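Local coordinates for protein thiamine pyrophosphokinase (Bacillus subtilis, PDB 3LM8) that catalyses the ATP-dependent transfer of pyrophosphate to thiamine, giving thiamine diphosphate and AMP in thiamine salvage, at residues A[138-141]-A[142-146]; A[86-89]-A[90-94]; A[107-110]-A[111-115]; A[77-80]-A[81-85]. The protein carries 1 engineered substitution. All coordinates share one frame; numbering follows the deposited sequence.

Contact 1: residues A[138-141]-A[142-146]; sequences MFPP and GEYDI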
loop_
_atom_site.group_PDB
_atom_site.type_symbol
_atom_site.label_atom_id
_atom_site.label_comp_id
_atom_site.label_asym_id
_atom_site.label_seq_id
_atom_site.Cartn_x
_atom_site.Cartn_y
_atom_site.Cartn_z
HETATM N N MSE A 138 3.225 5.604 -5.037
HETATM C CA MSE A 138 3.131 6.817 -5.822
HETATM C C MSE A 138 4.315 7.708 -5.525
HETATM O O MSE A 138 4.812 7.741 -4.405
HETATM C CB MSE A 138 1.836 7.557 -5.500
HETATM C CG MSE A 138 0.665 7.162 -6.382
HETATM SE SE MSE A 138 -0.876 8.303 -6.125
HETATM C CE MSE A 138 -0.006 9.890 -5.440
ATOM N N PHE A 139 4.776 8.432 -6.531
ATOM C CA PHE A 139 5.904 9.325 -6.319
ATOM C C PHE A 139 5.722 10.700 -6.925
ATOM O O PHE A 139 5.155 10.861 -8.018
ATOM C CB PHE A 139 7.200 8.758 -6.908
ATOM C CG PHE A 139 7.644 7.458 -6.306
ATOM C CD1 PHE A 139 7.079 6.256 -6.720
ATOM C CD2 PHE A 139 8.656 7.436 -5.348
ATOM C CE1 PHE A 139 7.518 5.044 -6.190
ATOM C CE2 PHE A 139 9.104 6.234 -4.809
ATOM C CZ PHE A 139 8.535 5.029 -5.229
ATOM N N PRO A 140 6.180 11.721 -6.199
ATOM C CA PRO A 140 6.090 13.097 -6.693
ATOM C C PRO A 140 7.343 13.252 -7.563
ATOM O O PRO A 140 8.158 12.332 -7.655
ATOM C CB PRO A 140 6.177 13.932 -5.415
ATOM C CG PRO A 140 7.082 13.092 -4.520
ATOM C CD PRO A 140 6.537 11.684 -4.764
ATOM N N PRO A 141 7.506 14.397 -8.234
ATOM C CA PRO A 141 8.719 14.520 -9.048
ATOM C C PRO A 141 9.991 14.285 -8.217
ATOM O O PRO A 141 10.053 14.629 -7.041
ATOM C CB PRO A 141 8.604 15.936 -9.592
ATOM C CG PRO A 141 7.106 16.027 -9.859
ATOM C CD PRO A 141 6.530 15.451 -8.572
ATOM N N GLY A 142 10.999 13.680 -8.830
ATOM C CA GLY A 142 12.230 13.401 -8.117
ATOM C C GLY A 142 13.023 12.351 -8.867
ATOM O O GLY A 142 12.776 12.136 -10.050
ATOM N N GLU A 143 13.964 11.701 -8.190
ATOM C CA GLU A 143 14.787 10.668 -8.806
ATOM C C GLU A 143 14.885 9.487 -7.840
ATOM O O GLU A 143 15.453 9.612 -6.758
ATOM C CB GLU A 143 16.180 11.221 -9.095
ATOM C CG GLU A 143 17.011 10.341 -10.013
ATOM C CD GLU A 143 18.458 10.785 -10.095
ATOM O OE1 GLU A 143 19.104 10.513 -11.133
ATOM O OE2 GLU A 143 18.949 11.393 -9.118
ATOM N N TYR A 144 14.368 8.331 -8.248
ATOM C CA TYR A 144 14.351 7.161 -7.370
ATOM C C TYR A 144 15.059 5.897 -7.877
ATOM O O TYR A 144 15.087 5.611 -9.077
ATOM C CB TYR A 144 12.891 6.824 -7.050
ATOM C CG TYR A 144 12.029 8.042 -6.785
ATOM C CD1 TYR A 144 11.886 8.557 -5.498
ATOM C CD2 TYR A 144 11.380 8.703 -7.839
ATOM C CE1 TYR A 144 11.120 9.704 -5.257
ATOM C CE2 TYR A 144 10.613 9.851 -7.616
ATOM C CZ TYR A 144 10.486 10.347 -6.319
ATOM O OH TYR A 144 9.730 11.478 -6.083
ATOM N N ASP A 145 15.616 5.141 -6.931
ATOM C CA ASP A 145 16.321 3.890 -7.214
ATOM C C ASP A 145 15.480 2.705 -6.748
ATOM O O ASP A 145 14.749 2.810 -5.766
ATOM C CB ASP A 145 17.646 3.829 -6.442
ATOM C CG ASP A 145 18.765 4.624 -7.092
ATOM O OD1 ASP A 145 19.757 4.911 -6.382
ATOM O OD2 ASP A 145 18.672 4.944 -8.302
ATOM N N ILE A 146 15.584 1.582 -7.455
ATOM C CA ILE A 146 14.893 0.349 -7.063
ATOM C C ILE A 146 15.882 -0.786 -7.238
ATOM O O ILE A 146 16.842 -0.681 -7.995
ATOM C CB ILE A 146 13.642 -0.002 -7.922
ATOM C CG1 ILE A 146 14.004 -0.043 -9.400
ATOM C CG2 ILE A 146 12.517 0.978 -7.663
ATOM C CD1 ILE A 146 12.832 -0.456 -10.268
#
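Phe139, the last residue of strand 134-139, turns an edge of its ring onto one face of Tyr144, the third residue of strand 142-147. The T-shaped (edge-to-face) pair is tilted, with the planes at 52° and the centroids 4.4 Å apart. Phe139 CD2 sits over the middle of the phenol ring, and its nearest neighbours include Tyr144 CE1 at 3.4 Å; CB of Phe139 lies near the hydroxyl end of the same ring. The two side chains slide past each other in opposite directions. With its CG beside its own backbone N (chi1 -41°), the tyrosine reaches back across the turn toward Pro140. There the carbonyl oxygen of Pro140 stands at the edge of the phenol ring, close to its plane, and accepts a hydrogen bond from Tyr144 OH, modelled as very short at 2.4 Å. The proline ring also touches this hydroxyl, through CD at 3.5 Å. Pro141 leads into Gly142, whose phi of 162° belongs to glycine. Phe200 of strand 197-202 meets both aromatic rings. The turn carries the chain from the mixed sheet to the antiparallel sheet of the thiamine-binding region. By donating to the Pro140 carbonyl, the phenol hydroxyl ties strand 142-147 to the turn before it, while the edge-to-face ring pair adds an apolar contact.

Contact 2: residues A[86-89]-A[90-94]; sequences LDWA and LEKQP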
loop_
_atom_site.group_PDB
_atom_site.type_symbol
_atom_site.label_atom_id
_atom_site.label_comp_id
_atom_site.label_asym_id
_atom_site.label_seq_id
_atom_site.Cartn_x
_atom_site.Cartn_y
_atom_site.Cartn_z
ATOM N N LEU A 86 -5.341 5.828 8.288
ATOM C CA LEU A 86 -4.191 6.456 7.655
ATOM C C LEU A 86 -3.831 7.804 8.285
ATOM O O LEU A 86 -2.651 8.117 8.442
ATOM C CB LEU A 86 -4.437 6.621 6.159
ATOM C CG LEU A 86 -3.196 7.011 5.351
ATOM C CD1 LEU A 86 -2.082 5.982 5.569
ATOM C CD2 LEU A 86 -3.577 7.123 3.872
ATOM N N ASP A 87 -4.836 8.599 8.651
ATOM C CA ASP A 87 -4.581 9.888 9.299
ATOM C C ASP A 87 -3.843 9.665 10.617
ATOM O O ASP A 87 -2.916 10.392 10.960
ATOM C CB ASP A 87 -5.889 10.629 9.599
ATOM C CG ASP A 87 -6.545 11.195 8.359
ATOM O OD1 ASP A 87 -5.822 11.585 7.425
ATOM O OD2 ASP A 87 -7.789 11.269 8.327
ATOM N N TRP A 88 -4.281 8.657 11.360
ATOM C CA TRP A 88 -3.677 8.313 12.643
ATOM C C TRP A 88 -2.206 7.962 12.447
ATOM O O TRP A 88 -1.346 8.354 13.242
ATOM C CB TRP A 88 -4.410 7.116 13.247
ATOM C CG TRP A 88 -3.964 6.754 14.625
ATOM C CD1 TRP A 88 -4.478 7.214 15.800
ATOM C CD2 TRP A 88 -2.901 5.862 14.973
ATOM N NE1 TRP A 88 -3.802 6.664 16.861
ATOM C CE2 TRP A 88 -2.826 5.831 16.382
ATOM C CE3 TRP A 88 -2.002 5.089 14.231
ATOM C CZ2 TRP A 88 -1.886 5.055 17.067
ATOM C CZ3 TRP A 88 -1.065 4.318 14.915
ATOM C CH2 TRP A 88 -1.016 4.309 16.319
ATOM N N ALA A 89 -1.928 7.213 11.381
ATOM C CA ALA A 89 -0.569 6.788 11.068
ATOM C C ALA A 89 0.309 7.918 10.501
ATOM O O ALA A 89 1.476 8.045 10.886
ATOM C CB ALA A 89 -0.611 5.614 10.107
ATOM N N LEU A 90 -0.241 8.728 9.595
ATOM C CA LEU A 90 0.525 9.840 9.030
ATOM C C LEU A 90 0.896 10.787 10.163
ATOM O O LEU A 90 1.994 11.337 10.203
ATOM C CB LEU A 90 -0.284 10.590 7.961
ATOM C CG LEU A 90 -0.470 9.852 6.626
ATOM C CD1 LEU A 90 -1.330 10.666 5.690
ATOM C CD2 LEU A 90 0.877 9.588 5.996
ATOM N N GLU A 91 -0.016 10.962 11.104
ATOM C CA GLU A 91 0.259 11.836 12.229
ATOM C C GLU A 91 1.500 11.321 12.974
ATOM O O GLU A 91 2.451 12.074 13.205
ATOM C CB GLU A 91 -0.962 11.888 13.145
ATOM C CG GLU A 91 -0.887 12.899 14.267
ATOM C CD GLU A 91 -0.192 12.359 15.500
ATOM O OE1 GLU A 91 -0.520 11.224 15.906
ATOM O OE2 GLU A 91 0.666 13.072 16.069
ATOM N N LYS A 92 1.511 10.036 13.322
ATOM C CA LYS A 92 2.655 9.459 14.031
ATOM C C LYS A 92 3.968 9.746 13.307
ATOM O O LYS A 92 5.034 9.714 13.911
ATOM C CB LYS A 92 2.497 7.942 14.183
ATOM C CG LYS A 92 1.288 7.506 14.993
ATOM C CD LYS A 92 1.390 7.931 16.450
ATOM C CE LYS A 92 0.069 7.679 17.178
ATOM N NZ LYS A 92 -1.087 8.369 16.519
ATOM N N GLN A 93 3.886 10.024 12.013
ATOM C CA GLN A 93 5.076 10.309 11.214
ATOM C C GLN A 93 6.126 9.210 11.254
ATOM O O GLN A 93 7.185 9.365 11.860
ATOM C CB GLN A 93 5.720 11.636 11.643
ATOM C CG GLN A 93 5.053 12.859 11.044
ATOM C CD GLN A 93 5.723 14.149 11.457
ATOM O OE1 GLN A 93 5.746 14.499 12.638
ATOM N NE2 GLN A 93 6.275 14.866 10.485
ATOM N N PRO A 94 5.830 8.065 10.627
ATOM C CA PRO A 94 6.769 6.945 10.588
ATOM C C PRO A 94 7.457 7.093 9.238
ATOM O O PRO A 94 6.939 7.787 8.362
ATOM C CB PRO A 94 5.845 5.739 10.635
ATOM C CG PRO A 94 4.742 6.186 9.731
ATOM C CD PRO A 94 4.504 7.645 10.139
#
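Lys92 lays the end of its side chain over one face of the Trp88 indole, one helical turn earlier. The ammonium nitrogen stands above the pyrrole part: Lys92 NZ is 3.2 Å from the centroid of the Trp88 five-membered ring and 20° off its normal, a cation-pi contact. Behind it, Lys92 CE lies 3.6 Å from the centroid of the Trp88 six-membered ring, adding a CH-pi contact, so both rings of the indole are used by one side chain. Bends at chi2 (-66°) and chi4 of the lysine fold the chain back over the ring, while the indole, with CG opposite the backbone N (chi1 -174°), leans toward the next turn. The lysine ammonium also forms a salt bridge with Glu91, Lys92 NZ to Glu91 OE1 at 3.0 Å, and a weak hydrogen bond to Trp88 O. The cation is thereby held between a carboxylate, a carbonyl and an aromatic face. Another pair of side chains one turn apart, Leu86 and Leu90, meets more loosely through Leu86 CG and Leu90 CD1 at 4.1 Å. Beneath these lie ordinary helical bonds, such as Leu90 N to Leu86 O at 2.7 Å and Glu91 N to Asp87 O at 3.0 Å. Asp87 itself pairs with Lys119 of helix 107-122. Leu86, Ala89 and Leu90 pack on Ile97 of strand 96-100, Ala89, Lys92 and Pro94 touch Ile4 of strand 3-7, and Trp88 meets Phe49 of strand 47-49 edge-to-face, seating the end of helix 81-92 on the parallel part of the mixed sheet.

Contact 3: residues A[107-110]-A[111-115]; sequences ADHF and LGNIQ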
loop_
_atom_site.group_PDB
_atom_site.type_symbol
_atom_site.label_atom_id
_atom_site.label_comp_id
_atom_site.label_asym_id
_atom_site.label_seq_id
_atom_site.Cartn_x
_atom_site.Cartn_y
_atom_site.Cartn_z
ATOM N N ALA A 107 -14.041 -3.847 -6.862
ATOM C CA ALA A 107 -13.039 -2.971 -7.461
ATOM C C ALA A 107 -12.991 -1.611 -6.782
ATOM O O ALA A 107 -11.909 -1.049 -6.569
ATOM C CB ALA A 107 -13.322 -2.799 -8.947
ATOM N N ASP A 108 -14.165 -1.078 -6.450
ATOM C CA ASP A 108 -14.228 0.218 -5.792
ATOM C C ASP A 108 -13.267 0.227 -4.625
ATOM O O ASP A 108 -12.576 1.217 -4.390
ATOM C CB ASP A 108 -15.653 0.542 -5.313
ATOM C CG ASP A 108 -16.375 -0.660 -4.744
ATOM O OD1 ASP A 108 -17.443 -0.458 -4.124
ATOM O OD2 ASP A 108 -15.895 -1.803 -4.926
ATOM N N HIS A 109 -13.207 -0.888 -3.910
ATOM C CA HIS A 109 -12.321 -1.000 -2.762
ATOM C C HIS A 109 -10.898 -0.618 -3.147
ATOM O O HIS A 109 -10.331 0.317 -2.591
ATOM C CB HIS A 109 -12.363 -2.426 -2.199
ATOM C CG HIS A 109 -11.398 -2.672 -1.076
ATOM N ND1 HIS A 109 -10.071 -2.978 -1.286
ATOM C CD2 HIS A 109 -11.574 -2.666 0.267
ATOM C CE1 HIS A 109 -9.473 -3.156 -0.120
ATOM N NE2 HIS A 109 -10.362 -2.973 0.838
ATOM N N PHE A 110 -10.326 -1.329 -4.112
ATOM C CA PHE A 110 -8.970 -1.038 -4.537
ATOM C C PHE A 110 -8.855 0.388 -5.084
ATOM O O PHE A 110 -8.017 1.159 -4.619
ATOM C CB PHE A 110 -8.535 -2.064 -5.583
ATOM C CG PHE A 110 -7.135 -1.867 -6.098
ATOM C CD1 PHE A 110 -6.896 -1.769 -7.466
ATOM C CD2 PHE A 110 -6.061 -1.792 -5.228
ATOM C CE1 PHE A 110 -5.609 -1.599 -7.959
ATOM C CE2 PHE A 110 -4.770 -1.621 -5.716
ATOM C CZ PHE A 110 -4.547 -1.524 -7.086
ATOM N N LEU A 111 -9.697 0.747 -6.050
ATOM C CA LEU A 111 -9.637 2.090 -6.625
ATOM C C LEU A 111 -9.579 3.153 -5.527
ATOM O O LEU A 111 -8.913 4.185 -5.667
ATOM C CB LEU A 111 -10.851 2.370 -7.523
ATOM C CG LEU A 111 -10.829 2.027 -9.011
ATOM C CD1 LEU A 111 -9.423 2.203 -9.563
ATOM C CD2 LEU A 111 -11.306 0.612 -9.214
ATOM N N GLY A 112 -10.301 2.903 -4.441
ATOM C CA GLY A 112 -10.304 3.838 -3.347
ATOM C C GLY A 112 -8.902 3.878 -2.787
ATOM O O GLY A 112 -8.193 4.877 -2.929
ATOM N N ASN A 113 -8.485 2.773 -2.176
ATOM C CA ASN A 113 -7.159 2.691 -1.567
ATOM C C ASN A 113 -6.092 3.426 -2.386
ATOM O O ASN A 113 -5.216 4.089 -1.828
ATOM C CB ASN A 113 -6.794 1.221 -1.327
ATOM C CG ASN A 113 -7.868 0.485 -0.522
ATOM O OD1 ASN A 113 -8.304 0.959 0.523
ATOM N ND2 ASN A 113 -8.297 -0.673 -1.012
ATOM N N ILE A 114 -6.191 3.329 -3.709
ATOM C CA ILE A 114 -5.258 4.006 -4.606
ATOM C C ILE A 114 -5.259 5.520 -4.373
ATOM O O ILE A 114 -4.204 6.156 -4.325
ATOM C CB ILE A 114 -5.618 3.718 -6.065
ATOM C CG1 ILE A 114 -5.093 2.335 -6.449
ATOM C CG2 ILE A 114 -5.065 4.818 -6.978
ATOM C CD1 ILE A 114 -3.580 2.252 -6.470
ATOM N N GLN A 115 -6.443 6.098 -4.225
ATOM C CA GLN A 115 -6.541 7.530 -3.981
ATOM C C GLN A 115 -5.837 7.859 -2.668
ATOM O O GLN A 115 -5.253 8.931 -2.521
ATOM C CB GLN A 115 -8.000 7.961 -3.888
ATOM C CG GLN A 115 -8.861 7.531 -5.067
ATOM C CD GLN A 115 -8.481 8.222 -6.364
ATOM O OE1 GLN A 115 -7.823 7.633 -7.225
ATOM N NE2 GLN A 115 -8.898 9.483 -6.507
#
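The Phe110 ring has Ile114 over one face: CG1 of Ile114 stands 4.1 Å from the centroid of the Phe110 ring and 17° off its normal, a CH-pi contact displaced toward the rim. Ile114 CD1 lies beyond the rim, 3.9 Å from Phe110 CZ. With its CG opposite the backbone N (chi1 -180°), the phenylalanine leans toward the next turn, where Ile114 meets it. The imidazole of His109 likewise has the amide nitrogen of Asn113 over one face, with ring and amide planes 73° apart, although the modelled spacing there is too tight to be relied on. Ala107 and Leu111, also four places apart, make a simpler contact, CB of Ala107 to CD2 of Leu111 at 4.0 Å. The backbone bonds are those of a regular helix: Leu111 N to Ala107 O at 2.9 Å, Gly112 N to Asp108 O at 2.8 Å and Ile114 N to Phe110 O at 3.0 Å. His109 O accepts from Asn113 N at 3.1 Å and also, weakly, from Gly112 N. The amide of Asn113 gives a weak bond to Ile102 O, and Phe110 and Ile114 both rest on Ile136 of strand 134-139. This early part of helix 107-122, from the beta-alpha-beta unit of strands 96-100 and 126-131, is therefore divided in character. Its Phe110-Ile114 side is apolar and faces the sheet, whereas its polar His109 side chain lies about 6 Å from a bound phosphate, which probably came from the crystallisation liquor but may mark an anion pocket.

Contact 4: residues A[77-80]-A[81-85]; sequences KDQT and DLDLA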
loop_
_atom_site.group_PDB
_atom_site.type_symbol
_atom_site.label_atom_id
_atom_site.label_comp_id
_atom_site.label_asym_id
_atom_site.label_seq_id
_atom_site.Cartn_x
_atom_site.Cartn_y
_atom_site.Cartn_z
ATOM N N LYS A 77 -18.881 7.382 8.621
ATOM C CA LYS A 77 -19.619 7.042 7.394
ATOM C C LYS A 77 -19.279 7.926 6.195
ATOM O O LYS A 77 -19.718 7.649 5.076
ATOM C CB LYS A 77 -21.138 7.117 7.621
ATOM C CG LYS A 77 -21.751 8.467 7.230
ATOM C CD LYS A 77 -23.255 8.547 7.465
ATOM C CE LYS A 77 -23.775 9.949 7.138
ATOM N NZ LYS A 77 -25.203 10.150 7.516
ATOM N N ASP A 78 -18.515 8.989 6.432
ATOM C CA ASP A 78 -18.140 9.921 5.376
ATOM C C ASP A 78 -16.658 9.774 5.072
ATOM O O ASP A 78 -16.117 10.375 4.139
ATOM C CB ASP A 78 -18.460 11.342 5.825
ATOM C CG ASP A 78 -19.908 11.496 6.252
ATOM O OD1 ASP A 78 -20.808 11.314 5.398
ATOM O OD2 ASP A 78 -20.145 11.789 7.449
ATOM N N GLN A 79 -16.019 8.951 5.885
ATOM C CA GLN A 79 -14.606 8.657 5.766
ATOM C C GLN A 79 -14.531 7.151 5.921
ATOM O O GLN A 79 -15.223 6.584 6.764
ATOM C CB GLN A 79 -13.842 9.355 6.893
ATOM C CG GLN A 79 -12.473 8.781 7.187
ATOM C CD GLN A 79 -11.737 9.560 8.264
ATOM O OE1 GLN A 79 -12.254 9.769 9.363
ATOM N NE2 GLN A 79 -10.519 9.992 7.952
ATOM N N THR A 80 -13.721 6.497 5.098
ATOM C CA THR A 80 -13.585 5.051 5.196
ATOM C C THR A 80 -12.806 4.706 6.465
ATOM O O THR A 80 -12.086 5.547 7.010
ATOM C CB THR A 80 -12.838 4.474 3.980
ATOM O OG1 THR A 80 -13.541 4.818 2.779
ATOM C CG2 THR A 80 -12.748 2.959 4.083
ATOM N N ASP A 81 -12.964 3.476 6.943
ATOM C CA ASP A 81 -12.259 3.034 8.138
ATOM C C ASP A 81 -10.764 3.146 7.866
ATOM O O ASP A 81 -10.007 3.703 8.663
ATOM C CB ASP A 81 -12.614 1.581 8.450
ATOM C CG ASP A 81 -14.108 1.358 8.562
ATOM O OD1 ASP A 81 -14.784 2.179 9.217
ATOM O OD2 ASP A 81 -14.608 0.356 8.005
ATOM N N LEU A 82 -10.359 2.607 6.719
ATOM C CA LEU A 82 -8.975 2.619 6.281
ATOM C C LEU A 82 -8.510 4.071 6.184
ATOM O O LEU A 82 -7.478 4.450 6.742
ATOM C CB LEU A 82 -8.874 1.909 4.920
ATOM C CG LEU A 82 -7.535 1.602 4.230
ATOM C CD1 LEU A 82 -7.186 2.695 3.239
ATOM C CD2 LEU A 82 -6.441 1.424 5.280
ATOM N N ASP A 83 -9.295 4.887 5.490
ATOM C CA ASP A 83 -8.973 6.292 5.321
ATOM C C ASP A 83 -8.707 6.966 6.659
ATOM O O ASP A 83 -7.829 7.824 6.770
ATOM C CB ASP A 83 -10.113 6.995 4.592
ATOM C CG ASP A 83 -9.949 8.500 4.568
ATOM O OD1 ASP A 83 -8.862 8.989 4.190
ATOM O OD2 ASP A 83 -10.921 9.193 4.925
ATOM N N LEU A 84 -9.465 6.569 7.676
ATOM C CA LEU A 84 -9.313 7.141 9.009
ATOM C C LEU A 84 -8.045 6.656 9.695
ATOM O O LEU A 84 -7.368 7.425 10.380
ATOM C CB LEU A 84 -10.525 6.797 9.880
ATOM C CG LEU A 84 -10.375 7.116 11.374
ATOM C CD1 LEU A 84 -9.840 8.539 11.565
ATOM C CD2 LEU A 84 -11.723 6.941 12.066
ATOM N N ALA A 85 -7.742 5.376 9.509
ATOM C CA ALA A 85 -6.558 4.758 10.095
ATOM C C ALA A 85 -5.287 5.402 9.548
ATOM O O ALA A 85 -4.282 5.518 10.254
ATOM C CB ALA A 85 -6.556 3.270 9.794
#
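Thr80, at the N-cap position of helix 81-92, meets Leu84 through the first hydrogen bond of the helix, although its own side chain makes no capping bond. This bond runs from Leu84 N to Thr80 O at 2.9 Å, and Ala85 N to Asp81 O, also 2.9 Å, continues the pattern. A side-chain bond is modelled from Gln79 NE2 to Asp83 OD2 at 3.2 Å, with the amide and carboxylate planes 62° apart. The Asp83 side chain leaves its backbone toward the loop, and the extended glutamine meets it at about a right angle. The position of the carboxylate oxygen is less certain; if it is correctly placed, the bond would link the residue before the N-cap to the first turn. Of the charges, Asp83 OD1 has a long and weak partner in Lys119 of helix 107-122. The side chain of Asp81 lies about 4 Å from a bound magnesium ion, so this end of the helix borders a metal site, consistent with the use of magnesium ATP by this enzyme family. Van der Waals contacts accompany these bonds. Thr80 CB packs against Asp83 CB at 3.8 Å, and the methyl Thr80 CG2 approaches Leu82 CB at 4.1 Å. Leu82 goes on to touch Leu116, while Leu84 rests on Phe49 of strand 47-49. The amide end of Gln79 crosses the Leu84 side chain at about a right angle, Gln79 CD being 3.4 Å from Leu84 CB.

How the contacts relate
Contacts 4 and 2 occupy successive parts of helix 81-92, with centres 14 Å apart, and touch where Gln79 NE2 comes 3.0 Å from Asp87 OD2. Contact 3, on helix 107-122, meets contact 4 where Asn113 OD1 comes 3.4 Å from Leu82 CD1. These three lie in the catalytic region, where the magnesium ion near Asp81 and the phosphate near His109 border contacts 4 and 3. Contact 1 stands apart: its centre is 22 Å from that of contact 3, though their nearest atoms are about 4 Å apart. It leads into the region holding thiamine, whose pocket residues, such as Tyr174 and Asn191, lie outside all four contacts.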